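Local coordinates for scarecrow-like protein 3 (Arabidopsis thaliana, PDB 6KPB) that probably acts as a transcription factor in plant development and binds zinc finger proteins of the IDD group, JACKDAW/IDD10 among them, at residues Tyr369-Ala372 against Ala373-Asp376; Leu181-Leu184 against Gln185-Ser189; Leu60-Cys63 against Ala64-Ala68; Thr126-Val129 against Ser130-Ile133; Pro144-Lys147 against Val148-Leu152. All coordinates share one frame; numbering follows the deposited sequence.

Contact 1: Tyr369-Ala372 against Ala373-Asp376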
loop_
_atom_site.group_PDB
_atom_site.type_symbol
_atom_site.label_atom_id
_atom_site.label_comp_id
_atom_site.label_asym_id
_atom_site.label_seq_id
_atom_site.Cartn_x
_atom_site.Cartn_y
_atom_site.Cartn_z
ATOM N N TYR A 369 -18.462 2.906 21.327
ATOM C CA TYR A 369 -18.925 4.172 21.887
ATOM C C TYR A 369 -17.855 5.251 21.790
ATOM O O TYR A 369 -18.161 6.409 21.482
ATOM C CB TYR A 369 -19.361 3.978 23.338
ATOM C CG TYR A 369 -20.746 3.391 23.489
ATOM C CD1 TYR A 369 -21.864 4.212 23.550
ATOM C CD2 TYR A 369 -20.935 2.020 23.570
ATOM C CE1 TYR A 369 -23.133 3.681 23.688
ATOM C CE2 TYR A 369 -22.199 1.478 23.708
ATOM C CZ TYR A 369 -23.295 2.314 23.766
ATOM O OH TYR A 369 -24.555 1.779 23.903
ATOM N N THR A 370 -16.594 4.893 22.050
ATOM C CA THR A 370 -15.523 5.885 22.023
ATOM C C THR A 370 -15.338 6.455 20.623
ATOM O O THR A 370 -15.336 7.677 20.433
ATOM C CB THR A 370 -14.216 5.267 22.525
ATOM O OG1 THR A 370 -14.379 4.822 23.878
ATOM C CG2 THR A 370 -13.088 6.287 22.467
ATOM N N TYR A 371 -15.187 5.584 19.626
ATOM C CA TYR A 371 -14.913 6.055 18.275
ATOM C C TYR A 371 -16.154 6.588 17.573
ATOM O O TYR A 371 -16.019 7.335 16.599
ATOM C CB TYR A 371 -14.263 4.939 17.457
ATOM C CG TYR A 371 -12.856 4.647 17.920
ATOM C CD1 TYR A 371 -11.784 5.407 17.468
ATOM C CD2 TYR A 371 -12.600 3.637 18.838
ATOM C CE1 TYR A 371 -10.496 5.156 17.902
ATOM C CE2 TYR A 371 -11.316 3.378 19.277
ATOM C CZ TYR A 371 -10.268 4.141 18.806
ATOM O OH TYR A 371 -8.988 3.886 19.242
ATOM N N ALA A 372 -17.353 6.235 18.042
ATOM C CA ALA A 372 -18.547 6.914 17.552
ATOM C C ALA A 372 -18.503 8.393 17.904
ATOM O O ALA A 372 -18.920 9.244 17.109
ATOM C CB ALA A 372 -19.808 6.266 18.124
ATOM N N ALA A 373 -17.992 8.716 19.093
ATOM C CA ALA A 373 -17.825 10.112 19.478
ATOM C C ALA A 373 -16.748 10.788 18.638
ATOM O O ALA A 373 -16.949 11.896 18.127
ATOM C CB ALA A 373 -17.492 10.207 20.967
ATOM N N LEU A 374 -15.595 10.131 18.481
ATOM C CA LEU A 374 -14.511 10.712 17.691
ATOM C C LEU A 374 -14.924 10.904 16.237
ATOM O O LEU A 374 -14.654 11.951 15.641
ATOM C CB LEU A 374 -13.264 9.837 17.789
ATOM C CG LEU A 374 -12.490 9.938 19.105
ATOM C CD1 LEU A 374 -11.503 8.793 19.239
ATOM C CD2 LEU A 374 -11.775 11.279 19.190
ATOM N N PHE A 375 -15.584 9.902 15.649
ATOM C CA PHE A 375 -16.119 10.060 14.302
ATOM C C PHE A 375 -17.247 11.080 14.247
ATOM O O PHE A 375 -17.557 11.584 13.162
ATOM C CB PHE A 375 -16.613 8.715 13.766
ATOM C CG PHE A 375 -15.528 7.854 13.180
ATOM C CD1 PHE A 375 -14.493 7.379 13.971
ATOM C CD2 PHE A 375 -15.550 7.507 11.838
ATOM C CE1 PHE A 375 -13.499 6.583 13.434
ATOM C CE2 PHE A 375 -14.559 6.713 11.295
ATOM C CZ PHE A 375 -13.533 6.249 12.095
ATOM N N ASP A 376 -17.868 11.393 15.386
ATOM C CA ASP A 376 -18.963 12.358 15.387
ATOM C C ASP A 376 -18.440 13.783 15.246
ATOM O O ASP A 376 -19.060 14.608 14.565
ATOM C CB ASP A 376 -19.792 12.207 16.664
ATOM C CG ASP A 376 -21.216 12.705 16.501
ATOM O OD1 ASP A 376 -21.421 13.755 15.860
ATOM O OD2 ASP A 376 -22.137 12.040 17.023
#
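Tyr-371 meets Leu-374 and Phe-375 within one turn of helix 360-381, and its side chain can be followed outward from the backbone. CB is 4.3 Å from CD1 of Phe-375, a loose touch at the root. With CG anti to the carbonyl carbon (chi1 -70°), the ring then runs alongside Leu-374, both side chains pointing the same way. Ring atom CD1 comes 3.8 Å from Leu-374 CD1, and CE1 lies 4.0 Å from that same methyl, which approaches obliquely. At the tip, OH is hydrogen-bonded to Glu-400 of helix 387-406, so the hydroxyl of this buried tyrosine has a partner on a second helix.

These are i to i+3 and i to i+4 neighbours of an alpha-helix in the predicted PFYRE region of the GRAS domain. Phe-375 N donates to Tyr-371 O at 2.8 Å, the donor tilted 32° from the carbonyl plane, and Phe-375 CD1 lies 3.0 Å from that oxygen. Two residues earlier, Ala-373 N is held less firmly, by weak bonds to Tyr-369 O at 3.3 Å and Thr-370 O at 3.2 Å. Asp-376 OD2 is hydrogen-bonded to a polar side chain of the bound peptide.

Contact 2: Leu181-Leu184 against Gln185-Ser189; sequences LALL and QAFNS
Leu-183 lays its branched end against the ring of Phe-187, one helical turn further on. CG is the nearest atom, 3.8 Å from Phe-187 CE2, while the methyl CD2 touches that same ring carbon at 3.9 Å and CD1 lies over one face. The leucine reaches this position because its CG stands anti to the backbone N (chi1 -171°), which sets the isopropyl group beside the aromatic side chain, the two pointing the same way. Behind the side chains, Phe-187 N bonds to Leu-183 O at 2.9 Å, and Ala-186 N to Ala-182 O at 3.0 Å.

Further out, Leu-158 of helix 145-160 touches both members of the pair, and Leu-197 of strand 196-203 meets Phe-187. Helix 178-189 is the connection of a beta-alpha-beta crossover between parallel strands 166-171 and 196-203, and this apolar stripe is one of the surfaces by which it packs. Were Phe-187 replaced by an alanine, Leu-183 would probably lose its aromatic neighbour and a gap would open beside Leu-158 and Leu-197.

At the helix end, Gln-185 O accepts from Ser-189 N and from Ser-189 OG, each at 2.9 Å and from opposite faces of the carbonyl plane. The chemistry is thus divided: greasy contact on the inward side, and on the solvent side a hydroxyl folded back to give the last turn a second grip.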
loop_
_atom_site.group_PDB
_atom_site.type_symbol
_atom_site.label_atom_id
_atom_site.label_comp_id
_atom_site.label_asym_id
_atom_site.label_seq_id
_atom_site.Cartn_x
_atom_site.Cartn_y
_atom_site.Cartn_z
ATOM N N LEU A 181 8.267 24.193 20.792
ATOM C CA LEU A 181 8.447 25.541 20.261
ATOM C C LEU A 181 7.809 26.578 21.177
ATOM O O LEU A 181 8.380 27.650 21.408
ATOM C CB LEU A 181 7.864 25.636 18.850
ATOM C CG LEU A 181 8.645 24.956 17.724
ATOM C CD1 LEU A 181 7.824 24.925 16.446
ATOM C CD2 LEU A 181 9.971 25.659 17.490
ATOM N N ALA A 182 6.627 26.271 21.717
ATOM C CA ALA A 182 5.986 27.181 22.658
ATOM C C ALA A 182 6.753 27.246 23.974
ATOM O O ALA A 182 6.924 28.329 24.545
ATOM C CB ALA A 182 4.540 26.755 22.900
ATOM N N LEU A 183 7.223 26.098 24.469
ATOM C CA LEU A 183 7.970 26.091 25.725
ATOM C C LEU A 183 9.277 26.859 25.600
ATOM O O LEU A 183 9.750 27.444 26.581
ATOM C CB LEU A 183 8.238 24.653 26.174
ATOM C CG LEU A 183 8.825 24.503 27.579
ATOM C CD1 LEU A 183 7.868 25.083 28.600
ATOM C CD2 LEU A 183 9.134 23.047 27.902
ATOM N N LEU A 184 9.875 26.868 24.407
ATOM C CA LEU A 184 11.081 27.658 24.184
ATOM C C LEU A 184 10.809 29.143 24.397
ATOM O O LEU A 184 11.536 29.821 25.131
ATOM C CB LEU A 184 11.618 27.406 22.775
ATOM C CG LEU A 184 12.666 26.306 22.610
ATOM C CD1 LEU A 184 12.879 25.989 21.139
ATOM C CD2 LEU A 184 13.972 26.734 23.253
ATOM N N GLN A 185 9.755 29.662 23.762
ATOM C CA GLN A 185 9.411 31.072 23.922
ATOM C C GLN A 185 9.043 31.392 25.365
ATOM O O GLN A 185 9.406 32.453 25.887
ATOM C CB GLN A 185 8.262 31.441 22.983
ATOM C CG GLN A 185 7.679 32.828 23.221
ATOM C CD GLN A 185 8.669 33.940 22.926
ATOM O OE1 GLN A 185 8.859 34.328 21.772
ATOM N NE2 GLN A 185 9.304 34.460 23.971
ATOM N N ALA A 186 8.323 30.484 26.028
ATOM C CA ALA A 186 7.899 30.732 27.401
ATOM C C ALA A 186 9.089 30.760 28.351
ATOM O O ALA A 186 9.155 31.610 29.248
ATOM C CB ALA A 186 6.885 29.675 27.831
ATOM N N PHE A 187 10.037 29.834 28.172
ATOM C CA PHE A 187 11.268 29.872 28.955
ATOM C C PHE A 187 12.017 31.179 28.736
ATOM O O PHE A 187 12.580 31.748 29.679
ATOM C CB PHE A 187 12.159 28.684 28.593
ATOM C CG PHE A 187 12.000 27.497 29.502
ATOM C CD1 PHE A 187 11.836 27.669 30.866
ATOM C CD2 PHE A 187 12.019 26.210 28.991
ATOM C CE1 PHE A 187 11.692 26.578 31.704
ATOM C CE2 PHE A 187 11.876 25.115 29.823
ATOM C CZ PHE A 187 11.711 25.300 31.181
ATOM N N ASN A 188 12.030 31.673 27.497
ATOM C CA ASN A 188 12.740 32.913 27.205
ATOM C C ASN A 188 12.045 34.117 27.826
ATOM O O ASN A 188 12.708 35.100 28.178
ATOM C CB ASN A 188 12.871 33.098 25.694
ATOM C CG ASN A 188 14.059 33.955 25.312
ATOM O OD1 ASN A 188 14.516 34.790 26.090
ATOM N ND2 ASN A 188 14.571 33.747 24.106
ATOM N N SER A 189 10.725 34.062 27.977
ATOM C CA SER A 189 9.968 35.187 28.505
ATOM C C SER A 189 9.866 35.193 30.025
ATOM O O SER A 189 9.434 36.202 30.592
ATOM C CB SER A 189 8.556 35.201 27.910
ATOM O OG SER A 189 8.600 35.225 26.493
#

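Contact 3: Leu60-Cys63 against Ala64-Ala68; sequences LLTC and ANHVA
Thr-62 with His-66 and Cys-63 with Val-67 are i to i+4 pairs, a local contact along helix 49-69 in the predicted first leucine repeat (LRI) of the GRAS domain. Here the helix packs against helices 72-85, 92-109 and 360-381, so one side is buried while another borders solvent.

The Thr-62 and His-66 side chains lie alongside each other. The methyl CG2, rather than the hydroxyl, faces the imidazole, 4.0 Å from His-66 CE1. Thr-62 OG1 stands beside its own backbone N (chi1 -44°) and turns back to bond with the carbonyl of His-58, which leaves the methyl as the side-chain branch beside the ring. The backbone makes its own call on the imidazole: Thr-62 O lies over one face, 3.7 Å above the plane and offset toward the rim, while His-66 N donates to it at 3.0 Å. His-66 ND1 has a weak bond to the carbonyl of Asn-74.

On the buried side, Cys-63 SG lies 4.0 Å from Val-67 CG2. That methyl also sits 3.1 Å from Cys-63 O, to which Val-67 N donates at 2.7 Å. Leu-104 and Ala-78 from neighbouring helices touch the cysteine, and Ile-108 touches the valine.

Ala-64 has little bulk, its CB 3.4 Å from Leu-60 O, and Met-361 and Leu-364 of helix 360-381 come against it. No charge pair joins the two segments; the contact depends on sulfur and methyl packing inside, and toward the outside on a threonine hydroxyl bonded to a carbonyl and an imidazole whose ND1 holds another only weakly.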
loop_
_atom_site.group_PDB
_atom_site.type_symbol
_atom_site.label_atom_id
_atom_site.label_comp_id
_atom_site.label_asym_id
_atom_site.label_seq_id
_atom_site.Cartn_x
_atom_site.Cartn_y
_atom_site.Cartn_z
ATOM N N LEU A 60 -22.551 -5.896 13.683
ATOM C CA LEU A 60 -21.240 -5.906 14.325
ATOM C C LEU A 60 -21.235 -6.821 15.543
ATOM O O LEU A 60 -20.347 -7.669 15.693
ATOM C CB LEU A 60 -20.829 -4.486 14.712
ATOM C CG LEU A 60 -20.487 -3.546 13.554
ATOM C CD1 LEU A 60 -20.231 -2.129 14.045
ATOM C CD2 LEU A 60 -19.287 -4.069 12.775
ATOM N N LEU A 61 -22.224 -6.667 16.425
ATOM C CA LEU A 61 -22.307 -7.532 17.597
ATOM C C LEU A 61 -22.579 -8.976 17.197
ATOM O O LEU A 61 -21.990 -9.905 17.763
ATOM C CB LEU A 61 -23.387 -7.028 18.553
ATOM C CG LEU A 61 -23.022 -5.906 19.528
ATOM C CD1 LEU A 61 -22.969 -4.555 18.834
ATOM C CD2 LEU A 61 -24.010 -5.883 20.682
ATOM N N THR A 62 -23.465 -9.184 16.219
ATOM C CA THR A 62 -23.776 -10.539 15.770
ATOM C C THR A 62 -22.544 -11.218 15.191
ATOM O O THR A 62 -22.186 -12.331 15.593
ATOM C CB THR A 62 -24.901 -10.508 14.736
ATOM O OG1 THR A 62 -25.930 -9.609 15.170
ATOM C CG2 THR A 62 -25.491 -11.899 14.556
ATOM N N CYS A 63 -21.880 -10.556 14.239
ATOM C CA CYS A 63 -20.669 -11.112 13.646
ATOM C C CYS A 63 -19.632 -11.440 14.709
ATOM O O CYS A 63 -19.022 -12.514 14.681
ATOM C CB CYS A 63 -20.092 -10.135 12.622
ATOM S SG CYS A 63 -18.490 -10.626 11.947
ATOM N N ALA A 64 -19.438 -10.534 15.672
ATOM C CA ALA A 64 -18.456 -10.769 16.727
ATOM C C ALA A 64 -18.782 -12.028 17.520
ATOM O O ALA A 64 -17.877 -12.767 17.924
ATOM C CB ALA A 64 -18.382 -9.559 17.655
ATOM N N ASN A 65 -20.070 -12.287 17.758
ATOM C CA ASN A 65 -20.457 -13.531 18.415
ATOM C C ASN A 65 -20.096 -14.736 17.557
ATOM O O ASN A 65 -19.566 -15.734 18.064
ATOM C CB ASN A 65 -21.952 -13.519 18.732
ATOM C CG ASN A 65 -22.255 -12.917 20.090
ATOM O OD1 ASN A 65 -21.456 -13.026 21.021
ATOM N ND2 ASN A 65 -23.415 -12.284 20.212
ATOM N N HIS A 66 -20.368 -14.662 16.252
ATOM C CA HIS A 66 -19.962 -15.735 15.350
ATOM C C HIS A 66 -18.446 -15.881 15.308
ATOM O O HIS A 66 -17.934 -16.995 15.154
ATOM C CB HIS A 66 -20.514 -15.481 13.950
ATOM C CG HIS A 66 -22.006 -15.587 13.863
ATOM N ND1 HIS A 66 -22.729 -15.084 12.803
ATOM C CD2 HIS A 66 -22.909 -16.143 14.704
ATOM C CE1 HIS A 66 -24.014 -15.325 12.995
ATOM N NE2 HIS A 66 -24.150 -15.965 14.142
ATOM N N VAL A 67 -17.716 -14.771 15.437
ATOM C CA VAL A 67 -16.261 -14.845 15.542
ATOM C C VAL A 67 -15.864 -15.638 16.779
ATOM O O VAL A 67 -15.034 -16.554 16.714
ATOM C CB VAL A 67 -15.647 -13.432 15.565
ATOM C CG1 VAL A 67 -14.139 -13.509 15.768
ATOM C CG2 VAL A 67 -15.984 -12.674 14.291
ATOM N N ALA A 68 -16.452 -15.294 17.928
ATOM C CA ALA A 68 -16.142 -16.002 19.166
ATOM C C ALA A 68 -16.551 -17.466 19.081
ATOM O O ALA A 68 -15.804 -18.354 19.507
ATOM C CB ALA A 68 -16.828 -15.316 20.346
#

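Contact 4: Thr126-Val129 against Ser130-Ile133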
loop_
_atom_site.group_PDB
_atom_site.type_symbol
_atom_site.label_atom_id
_atom_site.label_comp_id
_atom_site.label_asym_id
_atom_site.label_seq_id
_atom_site.Cartn_x
_atom_site.Cartn_y
_atom_site.Cartn_z
ATOM N N THR A 126 8.024 -1.553 3.589
ATOM C CA THR A 126 7.930 -0.217 3.016
ATOM C C THR A 126 8.105 0.840 4.098
ATOM O O THR A 126 7.981 0.565 5.295
ATOM C CB THR A 126 6.589 -0.013 2.299
ATOM O OG1 THR A 126 6.478 1.346 1.856
ATOM C CG2 THR A 126 5.430 -0.332 3.233
ATOM N N ASN A 127 8.392 2.060 3.649
ATOM C CA ASN A 127 8.463 3.237 4.503
ATOM C C ASN A 127 7.501 4.282 3.955
ATOM O O ASN A 127 7.583 4.651 2.780
ATOM C CB ASN A 127 9.889 3.791 4.569
ATOM N N ASN A 128 6.584 4.740 4.802
ATOM C CA ASN A 128 5.564 5.726 4.448
ATOM C C ASN A 128 5.637 6.914 5.398
ATOM O O ASN A 128 4.634 7.364 5.954
ATOM C CB ASN A 128 4.174 5.097 4.468
ATOM C CG ASN A 128 3.144 5.944 3.745
ATOM O OD1 ASN A 128 3.484 6.745 2.877
ATOM N ND2 ASN A 128 1.875 5.767 4.102
ATOM N N VAL A 129 6.850 7.436 5.583
ATOM C CA VAL A 129 7.092 8.439 6.615
ATOM C C VAL A 129 6.352 9.735 6.299
ATOM O O VAL A 129 5.714 10.331 7.175
ATOM C CB VAL A 129 8.603 8.679 6.781
ATOM C CG1 VAL A 129 8.865 9.547 8.000
ATOM C CG2 VAL A 129 9.341 7.352 6.887
ATOM N N SER A 130 6.424 10.190 5.045
ATOM C CA SER A 130 5.832 11.478 4.693
ATOM C C SER A 130 4.329 11.486 4.942
ATOM O O SER A 130 3.783 12.468 5.459
ATOM C CB SER A 130 6.132 11.819 3.233
ATOM O OG SER A 130 5.117 11.327 2.377
ATOM N N GLU A 131 3.642 10.398 4.586
ATOM C CA GLU A 131 2.208 10.318 4.846
ATOM C C GLU A 131 1.915 10.262 6.339
ATOM O O GLU A 131 0.938 10.858 6.809
ATOM C CB GLU A 131 1.611 9.106 4.135
ATOM C CG GLU A 131 1.116 9.399 2.729
ATOM C CD GLU A 131 -0.098 10.308 2.722
ATOM O OE1 GLU A 131 -1.173 9.871 3.182
ATOM O OE2 GLU A 131 0.027 11.464 2.265
ATOM N N GLU A 132 2.749 9.553 7.102
ATOM C CA GLU A 132 2.524 9.446 8.540
ATOM C C GLU A 132 2.729 10.787 9.234
ATOM O O GLU A 132 1.985 11.133 10.159
ATOM C CB GLU A 132 3.439 8.375 9.134
ATOM C CG GLU A 132 3.039 6.955 8.751
ATOM C CD GLU A 132 4.082 5.920 9.128
ATOM O OE1 GLU A 132 5.229 6.311 9.434
ATOM O OE2 GLU A 132 3.756 4.713 9.116
ATOM N N ILE A 133 3.732 11.557 8.805
ATOM C CA ILE A 133 3.887 12.916 9.318
ATOM C C ILE A 133 2.661 13.750 8.974
ATOM O O ILE A 133 2.172 14.537 9.794
ATOM C CB ILE A 133 5.174 13.558 8.768
ATOM C CG1 ILE A 133 6.412 12.817 9.271
ATOM C CG2 ILE A 133 5.243 15.028 9.152
ATOM C CD1 ILE A 133 7.712 13.402 8.756
#
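The amide of Asn-128 and the carboxylate of Glu-131 are turned 27° from each other, their side chains running alongside in the same direction. What meets the amide is not the carboxylate but the aliphatic stem of the glutamate: Glu-131 CB approaches it obliquely, 3.3 Å from both OD1 and ND2 of Asn-128. The bend of Glu-131 at chi2 (-68°) leads the charged end away from this stem contact, and Lys-391 and Met-395 of helix 387-406 touch the glutamate.

This is the N-terminal turn of helix 129-142. Asn-128 holds the N-cap position, yet its side chain makes no capping bond, and in this turn the residue serves through its backbone, Asn-128 O receiving Glu-132 N at 3.1 Å.

Glu-132 folds back over that same carbonyl. Its CG stands anti to its own carbonyl carbon (chi1 -71°), which brings CG to 3.2 Å from Asn-128 O, and the extended remainder carries OE1 on to a hydrogen bond with Gln-205. With the shorter alanine at Glu-132, the Gln-205 amide is likely to lose this acceptor and the Asn-128 carbonyl its cover. Two acidic side chains at the start of a helix would also be expected to interact favourably with the helix dipole.

On the side that faces helix 206-223, the pair itself is apolar. Val-129 and Ile-133 cross obliquely while Ile-133 N bonds to Val-129 O at 2.8 Å; Glu-207 touches the valine, and Val-208 the isoleucine. The methyl CG1 of Val-129 ends 4.1 Å from CD1 of Ile-133.

Contact 5: Pro144-Lys147 against Val148-Leu152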
loop_
_atom_site.group_PDB
_atom_site.type_symbol
_atom_site.label_atom_id
_atom_site.label_comp_id
_atom_site.label_asym_id
_atom_site.label_seq_id
_atom_site.Cartn_x
_atom_site.Cartn_y
_atom_site.Cartn_z
ATOM N N PRO A 144 -8.484 19.400 18.973
ATOM C CA PRO A 144 -7.796 20.184 20.007
ATOM C C PRO A 144 -7.093 19.354 21.071
ATOM O O PRO A 144 -6.647 19.926 22.070
ATOM C CB PRO A 144 -8.954 20.970 20.632
ATOM C CG PRO A 144 -10.096 20.008 20.567
ATOM C CD PRO A 144 -9.911 19.209 19.291
ATOM N N ILE A 145 -6.987 18.037 20.879
ATOM C CA ILE A 145 -6.455 17.164 21.923
ATOM C C ILE A 145 -5.016 17.535 22.249
ATOM O O ILE A 145 -4.663 17.771 23.411
ATOM C CB ILE A 145 -6.564 15.690 21.496
ATOM C CG1 ILE A 145 -8.007 15.338 21.116
ATOM C CG2 ILE A 145 -6.034 14.786 22.593
ATOM C CD1 ILE A 145 -9.012 15.583 22.214
ATOM N N LEU A 146 -4.163 17.593 21.226
ATOM C CA LEU A 146 -2.738 17.805 21.460
ATOM C C LEU A 146 -2.450 19.228 21.924
ATOM O O LEU A 146 -1.567 19.442 22.763
ATOM C CB LEU A 146 -1.949 17.476 20.194
ATOM C CG LEU A 146 -1.822 15.984 19.883
ATOM C CD1 LEU A 146 -1.077 15.766 18.578
ATOM C CD2 LEU A 146 -1.113 15.273 21.025
ATOM N N LYS A 147 -3.177 20.213 21.390
ATOM C CA LYS A 147 -2.974 21.593 21.818
ATOM C C LYS A 147 -3.273 21.759 23.304
ATOM O O LYS A 147 -2.537 22.449 24.019
ATOM C CB LYS A 147 -3.845 22.538 20.991
ATOM C CG LYS A 147 -3.448 22.657 19.526
ATOM C CD LYS A 147 -4.534 23.380 18.739
ATOM C CE LYS A 147 -4.239 23.413 17.244
ATOM N NZ LYS A 147 -3.431 24.600 16.855
ATOM N N VAL A 148 -4.350 21.136 23.785
ATOM C CA VAL A 148 -4.672 21.192 25.208
ATOM C C VAL A 148 -3.611 20.459 26.019
ATOM O O VAL A 148 -3.126 20.964 27.040
ATOM C CB VAL A 148 -6.076 20.616 25.466
ATOM C CG1 VAL A 148 -6.309 20.435 26.960
ATOM C CG2 VAL A 148 -7.141 21.521 24.866
ATOM N N SER A 149 -3.235 19.257 25.574
ATOM C CA SER A 149 -2.190 18.496 26.250
ATOM C C SER A 149 -0.891 19.290 26.315
ATOM O O SER A 149 -0.292 19.435 27.386
ATOM C CB SER A 149 -1.976 17.160 25.537
ATOM O OG SER A 149 -0.912 16.428 26.122
ATOM N N TYR A 150 -0.448 19.827 25.174
ATOM C CA TYR A 150 0.796 20.591 25.144
ATOM C C TYR A 150 0.735 21.792 26.079
ATOM O O TYR A 150 1.689 22.064 26.817
ATOM C CB TYR A 150 1.103 21.042 23.718
ATOM C CG TYR A 150 1.415 19.911 22.764
ATOM C CD1 TYR A 150 1.787 18.657 23.235
ATOM C CD2 TYR A 150 1.338 20.098 21.390
ATOM C CE1 TYR A 150 2.076 17.624 22.363
ATOM C CE2 TYR A 150 1.623 19.071 20.511
ATOM C CZ TYR A 150 1.989 17.838 21.002
ATOM O OH TYR A 150 2.273 16.817 20.125
ATOM N N LEU A 151 -0.383 22.522 26.065
ATOM C CA LEU A 151 -0.520 23.689 26.930
ATOM C C LEU A 151 -0.427 23.294 28.400
ATOM O O LEU A 151 0.300 23.920 29.179
ATOM C CB LEU A 151 -1.845 24.399 26.640
ATOM C CG LEU A 151 -2.092 25.821 27.156
ATOM C CD1 LEU A 151 -3.218 26.463 26.355
ATOM C CD2 LEU A 151 -2.428 25.852 28.645
ATOM N N LEU A 152 -1.164 22.254 28.796
ATOM C CA LEU A 152 -1.193 21.857 30.201
ATOM C C LEU A 152 0.156 21.314 30.658
ATOM O O LEU A 152 0.617 21.631 31.760
ATOM C CB LEU A 152 -2.295 20.823 30.431
ATOM C CG LEU A 152 -3.732 21.345 30.354
ATOM C CD1 LEU A 152 -4.739 20.199 30.397
ATOM C CD2 LEU A 152 -3.988 22.337 31.481
#
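Leu-146 O accepts from Tyr-150 N at 2.7 Å, one of four successive i to i+4 bonds that begin with Val-148 N to Pro-144 O at 3.1 Å and wind the first turns of helix 145-160.

The same pair carries the main side-chain contact. Leu-146 O lies 3.0 Å above the plane of the Tyr-150 ring, offset toward its rim, and Leu-146 CB stands over that same face in a CH-pi contact, 4.3 Å from the ring centroid and 25° off the normal. The ring therefore rests against both backbone and side chain of one residue. Beyond CB, both methyls of Leu-146 lie near the hydroxyl end, on the same side of the ring: CD1 and CD2 are each 3.8 Å from Tyr-150 OH. Both residues have CG beside their own backbone N, chi1 being -66° in the tyrosine, and this shared choice sends leucine and ring the same way.

Pro-144, at the N-cap position, has its carbonyl covered as well as bonded: Val-148 CG2 lies 3.3 Å from Pro-144 O. Ser-149 is buried, and its OG is satisfied by a hydrogen bond to Thr-349 of strand 345-351, a polar tie from helix to central sheet.

Around the turn the surroundings differ by side. Phe-140 of helix 129-142 packs on Leu-146, Lys-147 and Tyr-150, Ala-444 of helix 438-448 meets Val-148, and Ile-467 of strand 464-469 comes against both Ile-145 and Val-148, which places this helix between neighbouring helices and the mixed sheet of the GRAS domain.

Overall arrangement
All five contacts follow helical turns, but their settings differ. Contacts 1 and 5 are buried, contacts 2 and 3 partly so, and contact 4 lies at the surface. Contacts 1 and 3 sit on helices that pack together, nearest atoms about 8 Å apart. Contacts 4 and 5 open consecutive helices, whereas contact 2 belongs to a crossover helix touching the helix of contact 5. Aromatic rings meet leucines in contacts 1, 2 and 5; contact 3 joins sulfur, methyls and an imidazole; contact 4 combines glutamate stems and an amide with a valine-isoleucine pair. Contacts 2 and 3 lie on opposite sides of the chain's centre, about 52 Å between centres; contact 1 alone reaches the bound peptide.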